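Local coordinates for protein lipoteichoic acid primase (Listeria monocytogenes, PDB 4UOP) that is a lipoteichoic acid primase whose extracellular catalytic domain has a sulfatase-type alpha/beta fold and carries a bound magnesium ion, at residues L60-L65 with V278-G283; N91-S96 with P318-Y323. One frame throughout, in Å; residues are numbered along the deposited sequence.

Overall arrangement
Both contacts belong to one mixed beta sheet of the sulfatase-type domain, and both are buried. Contact 1, nearer the centre of the chain, pairs the parallel strands 60-65 and 278-283, whose ends lead straight into the magnesium site. Contact 2 continues the sheet beyond them: 318-323 runs antiparallel to 278-283 and in turn pairs with 91-96. The two contacts meet directly, with the backbone N atoms of F320 and H322 probably hydrogen-bonded to F281 O and V279 O. Aliphatic side chains and one buried tyrosine-glutamine bond mark contact 1, whereas contact 2 relies on fewer direct backbone bonds, two bridging waters and aromatic packing.

Contact 1. Residues L60-L65 with V278-G283; sequences LIIVQL and VVVFYG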
loop_
_atom_site.group_PDB
_atom_site.type_symbol
_atom_site.label_atom_id
_atom_site.label_comp_id
_atom_site.label_asym_id
_atom_site.label_seq_id
_atom_site.Cartn_x
_atom_site.Cartn_y
_atom_site.Cartn_z
ATOM N N LEU B 60 24.670 -8.855 20.865
ATOM C CA LEU B 60 24.045 -8.924 19.537
ATOM C C LEU B 60 24.101 -7.534 18.896
ATOM O O LEU B 60 23.597 -6.556 19.453
ATOM C CB LEU B 60 22.594 -9.365 19.649
ATOM C CG LEU B 60 21.747 -9.406 18.375
ATOM C CD1 LEU B 60 22.342 -10.351 17.364
ATOM C CD2 LEU B 60 20.325 -9.809 18.738
ATOM N N ILE B 61 24.746 -7.465 17.751
ATOM C CA ILE B 61 24.785 -6.252 16.937
ATOM C C ILE B 61 24.175 -6.568 15.567
ATOM O O ILE B 61 24.617 -7.497 14.867
ATOM C CB ILE B 61 26.212 -5.747 16.782
ATOM C CG1 ILE B 61 26.796 -5.378 18.144
ATOM C CG2 ILE B 61 26.238 -4.568 15.809
ATOM C CD1 ILE B 61 28.303 -5.224 18.144
ATOM N N ILE B 62 23.154 -5.818 15.174
ATOM C CA ILE B 62 22.494 -6.029 13.895
ATOM C C ILE B 62 22.512 -4.713 13.118
ATOM O O ILE B 62 22.121 -3.665 13.664
ATOM C CB ILE B 62 21.042 -6.474 14.083
ATOM C CG1 ILE B 62 21.000 -7.783 14.889
ATOM C CG2 ILE B 62 20.360 -6.621 12.736
ATOM C CD1 ILE B 62 19.612 -8.359 15.044
ATOM N N VAL B 63 23.029 -4.765 11.898
ATOM C CA VAL B 63 23.086 -3.591 11.034
ATOM C C VAL B 63 22.199 -3.823 9.805
ATOM O O VAL B 63 22.390 -4.781 9.065
ATOM C CB VAL B 63 24.504 -3.243 10.572
ATOM C CG1 VAL B 63 24.482 -1.944 9.786
ATOM C CG2 VAL B 63 25.458 -3.141 11.748
ATOM N N GLN B 64 21.225 -2.939 9.639
ATOM C CA GLN B 64 20.304 -2.940 8.520
ATOM C C GLN B 64 20.820 -1.927 7.504
ATOM O O GLN B 64 20.844 -0.730 7.792
ATOM C CB GLN B 64 18.911 -2.548 8.973
ATOM C CG GLN B 64 17.889 -2.590 7.851
ATOM C CD GLN B 64 16.473 -2.327 8.303
ATOM O OE1 GLN B 64 15.835 -3.164 8.974
ATOM N NE2 GLN B 64 15.948 -1.177 7.917
ATOM N N LEU B 65 21.229 -2.428 6.352
ATOM C CA LEU B 65 21.901 -1.630 5.318
ATOM C C LEU B 65 20.910 -1.158 4.257
ATOM O O LEU B 65 20.352 -1.958 3.499
ATOM C CB LEU B 65 23.006 -2.467 4.687
ATOM C CG LEU B 65 24.085 -2.930 5.662
ATOM C CD1 LEU B 65 24.851 -4.093 5.055
ATOM C CD2 LEU B 65 25.026 -1.792 6.022
ATOM N N VAL B 278 27.392 -11.769 18.545
ATOM C CA VAL B 278 26.754 -12.193 17.312
ATOM C C VAL B 278 26.557 -10.913 16.516
ATOM O O VAL B 278 26.077 -9.912 17.053
ATOM C CB VAL B 278 25.391 -12.843 17.582
ATOM C CG1 VAL B 278 24.670 -13.186 16.285
ATOM C CG2 VAL B 278 25.567 -14.089 18.448
ATOM N N VAL B 279 26.951 -10.942 15.255
ATOM C CA VAL B 279 26.765 -9.794 14.384
ATOM C C VAL B 279 26.051 -10.232 13.109
ATOM O O VAL B 279 26.440 -11.227 12.479
ATOM C CB VAL B 279 28.100 -9.109 14.062
ATOM C CG1 VAL B 279 27.846 -7.880 13.215
ATOM C CG2 VAL B 279 28.833 -8.713 15.338
ATOM N N VAL B 280 24.973 -9.522 12.777
ATOM C CA VAL B 280 24.148 -9.798 11.612
ATOM C C VAL B 280 24.106 -8.533 10.744
ATOM O O VAL B 280 23.884 -7.433 11.269
ATOM C CB VAL B 280 22.705 -10.148 11.997
ATOM C CG1 VAL B 280 21.898 -10.547 10.776
ATOM C CG2 VAL B 280 22.688 -11.255 13.039
ATOM N N PHE B 281 24.315 -8.710 9.445
ATOM C CA PHE B 281 24.173 -7.630 8.480
ATOM C C PHE B 281 23.171 -8.064 7.437
ATOM O O PHE B 281 23.274 -9.171 6.915
ATOM C CB PHE B 281 25.492 -7.343 7.763
ATOM C CG PHE B 281 26.644 -7.045 8.673
ATOM C CD1 PHE B 281 26.506 -6.166 9.729
ATOM C CD2 PHE B 281 27.885 -7.615 8.447
ATOM C CE1 PHE B 281 27.571 -5.885 10.567
ATOM C CE2 PHE B 281 28.961 -7.338 9.292
ATOM C CZ PHE B 281 28.804 -6.467 10.336
ATOM N N TYR B 282 22.223 -7.196 7.094
ATOM C CA TYR B 282 21.295 -7.494 5.997
ATOM C C TYR B 282 20.857 -6.216 5.311
ATOM O O TYR B 282 20.792 -5.163 5.943
ATOM C CB TYR B 282 20.067 -8.273 6.523
ATOM C CG TYR B 282 19.200 -7.488 7.469
ATOM C CD1 TYR B 282 19.529 -7.385 8.816
ATOM C CD2 TYR B 282 18.058 -6.839 7.022
ATOM C CE1 TYR B 282 18.754 -6.648 9.690
ATOM C CE2 TYR B 282 17.274 -6.099 7.890
ATOM C CZ TYR B 282 17.636 -6.004 9.220
ATOM O OH TYR B 282 16.909 -5.273 10.121
ATOM N N GLY B 283 20.533 -6.303 4.027
ATOM C CA GLY B 283 19.954 -5.151 3.313
ATOM C C GLY B 283 18.477 -5.066 3.633
ATOM O O GLY B 283 17.828 -6.103 3.759
#
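L60 and V278 open a run of in-register parallel pairs in the central sheet of a sulfatase-type alpha/beta domain. Methyl CD1 of L60 reaches CG1 of V278, 3.8 Å away. I61 holds the partner strand through both backbone groups: its N donates to V278 O and its O accepts from V280 N, while its side chain faces helix 246-271. I62 lies alongside V280, pointing the same way, and its CG2 touches CE1 of Y282 at 3.4 Å, in the ring plane. V63 repeats the backbone pattern, its N bonded to V280 O and its O to Y282 N at 3.1 Å; its CB meets the F281 ring edge 3.6 Å away at CD1. Q64 supplies the one polar side-chain bond. CG of Y282 sits between its backbone N and carbonyl carbon (chi1 65°), which carries the ring across to bring one face against Q64 CA, displaced toward the rim in a CH-pi contact. The phenol OH donates to Q64 OE1 at 2.6 Å, in the amide carbonyl plane on a lone pair; Q217 NE2 bonds it weakly. The Q64 side chain lies about 6 Å from the magnesium ion, and E66 and D284, just past the segments, are among its ligands. L65 closes the pairing: its N donates an almost straight hydrogen bond (177°) to Y282 O, and its O receives a CA-H...O contact from G283 CA at 3.2 Å.

Contact 2. Residues N91-S96 with P318-Y323; sequences NETMYS and PFFLHY
M94 and L321 form an antiparallel hydrogen-bonded pair, next to the non-hydrogen-bonded pair Y95-F320. M94 N bonds to L321 O at 2.9 Å and L321 N returns the bond to M94 O at 2.7 Å, both bent; a longer bond from S96 N to F319 O adds only a loose pairing. Water extends this pairing at either end. One molecule donates to S96 O and accepts from F319 N, while another donates to E92 O, accepts from Y323 N and is hydrogen-bonded to H322 ND1. The other imidazole nitrogen, NE2, is hydrogen-bonded to W274 O. T93 points at the partner strand, its CB 3.1 Å from L321 O. Its OG1 stands at the edge of the F320 ring, 3.5 Å from CD2, and is hydrogen-bonded to L89 O. Y95 shares a sheet face with F320; its CG lies between backbone N and carbonyl carbon (chi1 69°), which turns the ring's far end away from the partner strand and leaves Y95 CB against F320 CD2 at 3.5 Å. The rings are nearly parallel (22°) but so displaced, centroids 5.9 Å apart, that little of one faces the other. On the face of L321 and F319, the extended M94 side chain carries CE to the Y323 ring edge, 4.2 Å from CE2. With helix 341-348 packed on F319, L321 and Y323, the pair forms an antiparallel part of the mixed sulfatase-type sheet.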
loop_
_atom_site.group_PDB
_atom_site.type_symbol
_atom_site.label_atom_id
_atom_site.label_comp_id
_atom_site.label_asym_id
_atom_site.label_seq_id
_atom_site.Cartn_x
_atom_site.Cartn_y
_atom_site.Cartn_z
ATOM N N ASN B 91 34.324 -15.207 3.682
ATOM C CA ASN B 91 35.255 -16.214 4.203
ATOM C C ASN B 91 35.123 -16.495 5.686
ATOM O O ASN B 91 35.631 -17.507 6.160
ATOM C CB ASN B 91 36.709 -15.797 3.939
ATOM C CG ASN B 91 37.100 -15.945 2.486
ATOM O OD1 ASN B 91 36.556 -16.781 1.766
ATOM N ND2 ASN B 91 38.047 -15.120 2.040
ATOM N N GLU B 92 34.490 -15.598 6.433
ATOM C CA GLU B 92 34.449 -15.734 7.892
ATOM C C GLU B 92 33.045 -15.672 8.496
ATOM O O GLU B 92 32.911 -15.537 9.707
ATOM C CB GLU B 92 35.352 -14.681 8.541
ATOM C CG GLU B 92 34.972 -13.242 8.257
ATOM C CD GLU B 92 35.870 -12.241 8.978
ATOM O OE1 GLU B 92 35.809 -12.137 10.221
ATOM O OE2 GLU B 92 36.632 -11.531 8.297
ATOM N N THR B 93 32.010 -15.787 7.671
ATOM C CA THR B 93 30.633 -15.769 8.175
ATOM C C THR B 93 29.802 -16.872 7.548
ATOM O O THR B 93 30.220 -17.530 6.591
ATOM C CB THR B 93 29.934 -14.436 7.819
ATOM O OG1 THR B 93 29.907 -14.283 6.400
ATOM C CG2 THR B 93 30.647 -13.281 8.437
ATOM N N MET B 94 28.617 -17.075 8.096
ATOM C CA MET B 94 27.569 -17.770 7.381
ATOM C C MET B 94 26.798 -16.681 6.613
ATOM O O MET B 94 26.384 -15.670 7.197
ATOM C CB MET B 94 26.657 -18.514 8.338
ATOM C CG MET B 94 27.322 -19.723 8.997
ATOM S SD MET B 94 26.215 -20.444 10.213
ATOM C CE MET B 94 27.209 -21.810 10.824
ATOM N N TYR B 95 26.639 -16.878 5.321
ATOM C CA TYR B 95 25.982 -15.879 4.489
ATOM C C TYR B 95 25.045 -16.567 3.519
ATOM O O TYR B 95 25.144 -17.780 3.293
ATOM C CB TYR B 95 27.023 -15.020 3.761
ATOM C CG TYR B 95 27.798 -15.762 2.705
ATOM C CD1 TYR B 95 28.920 -16.514 3.032
ATOM C CD2 TYR B 95 27.368 -15.758 1.380
ATOM C CE1 TYR B 95 29.618 -17.217 2.055
ATOM C CE2 TYR B 95 28.042 -16.455 0.404
ATOM C CZ TYR B 95 29.170 -17.176 0.741
ATOM O OH TYR B 95 29.816 -17.855 -0.255
ATOM N N SER B 96 24.120 -15.794 2.964
ATOM C CA SER B 96 23.119 -16.332 2.064
ATOM C C SER B 96 23.051 -15.598 0.751
ATOM O O SER B 96 23.071 -14.373 0.718
ATOM C CB SER B 96 21.745 -16.263 2.698
ATOM O OG SER B 96 20.762 -16.688 1.784
ATOM N N PRO B 318 21.440 -8.901 0.730
ATOM C CA PRO B 318 22.540 -9.602 1.387
ATOM C C PRO B 318 22.205 -9.965 2.837
ATOM O O PRO B 318 21.409 -9.273 3.486
ATOM C CB PRO B 318 23.689 -8.604 1.315
ATOM C CG PRO B 318 23.010 -7.261 1.228
ATOM C CD PRO B 318 21.775 -7.496 0.427
ATOM N N PHE B 319 22.811 -11.049 3.305
ATOM C CA PHE B 319 22.645 -11.545 4.661
ATOM C C PHE B 319 23.934 -12.207 5.111
ATOM O O PHE B 319 24.418 -13.138 4.458
ATOM C CB PHE B 319 21.495 -12.543 4.744
ATOM C CG PHE B 319 21.294 -13.121 6.116
ATOM C CD1 PHE B 319 20.601 -12.420 7.085
ATOM C CD2 PHE B 319 21.846 -14.348 6.453
ATOM C CE1 PHE B 319 20.432 -12.945 8.358
ATOM C CE2 PHE B 319 21.690 -14.868 7.722
ATOM C CZ PHE B 319 20.988 -14.170 8.680
ATOM N N PHE B 320 24.493 -11.711 6.206
ATOM C CA PHE B 320 25.747 -12.211 6.761
ATOM C C PHE B 320 25.582 -12.375 8.252
ATOM O O PHE B 320 25.026 -11.501 8.932
ATOM C CB PHE B 320 26.902 -11.235 6.479
ATOM C CG PHE B 320 27.249 -11.106 5.029
ATOM C CD1 PHE B 320 26.499 -10.301 4.193
ATOM C CD2 PHE B 320 28.326 -11.801 4.488
ATOM C CE1 PHE B 320 26.806 -10.201 2.842
ATOM C CE2 PHE B 320 28.650 -11.688 3.150
ATOM C CZ PHE B 320 27.874 -10.907 2.319
ATOM N N LEU B 321 26.077 -13.491 8.775
ATOM C CA LEU B 321 26.005 -13.770 10.184
ATOM C C LEU B 321 27.354 -14.218 10.709
ATOM O O LEU B 321 27.983 -15.131 10.159
ATOM C CB LEU B 321 24.947 -14.836 10.470
ATOM C CG LEU B 321 24.805 -15.092 11.983
ATOM C CD1 LEU B 321 23.370 -14.948 12.474
ATOM C CD2 LEU B 321 25.360 -16.462 12.308
ATOM N N HIS B 322 27.782 -13.562 11.778
ATOM C CA HIS B 322 29.017 -13.887 12.480
ATOM C C HIS B 322 28.676 -14.266 13.912
ATOM O O HIS B 322 27.785 -13.669 14.521
ATOM C CB HIS B 322 29.953 -12.675 12.469
ATOM C CG HIS B 322 30.896 -12.606 13.638
ATOM N ND1 HIS B 322 32.114 -13.254 13.650
ATOM C CD2 HIS B 322 30.801 -11.967 14.828
ATOM C CE1 HIS B 322 32.718 -13.032 14.804
ATOM N NE2 HIS B 322 31.943 -12.252 15.537
ATOM N N TYR B 323 29.372 -15.266 14.445
ATOM C CA TYR B 323 29.383 -15.461 15.893
ATOM C C TYR B 323 30.734 -15.992 16.322
ATOM O O TYR B 323 31.408 -16.671 15.534
ATOM C CB TYR B 323 28.222 -16.347 16.373
ATOM C CG TYR B 323 28.239 -17.782 15.905
ATOM C CD1 TYR B 323 28.932 -18.766 16.611
ATOM C CD2 TYR B 323 27.518 -18.172 14.784
ATOM C CE1 TYR B 323 28.924 -20.096 16.187
ATOM C CE2 TYR B 323 27.507 -19.488 14.353
ATOM C CZ TYR B 323 28.202 -20.448 15.058
ATOM O OH TYR B 323 28.181 -21.750 14.602
HETATM O O HOH W 1 31.785 -15.736 12.318
HETATM O O HOH W 2 24.628 -12.173 1.300
#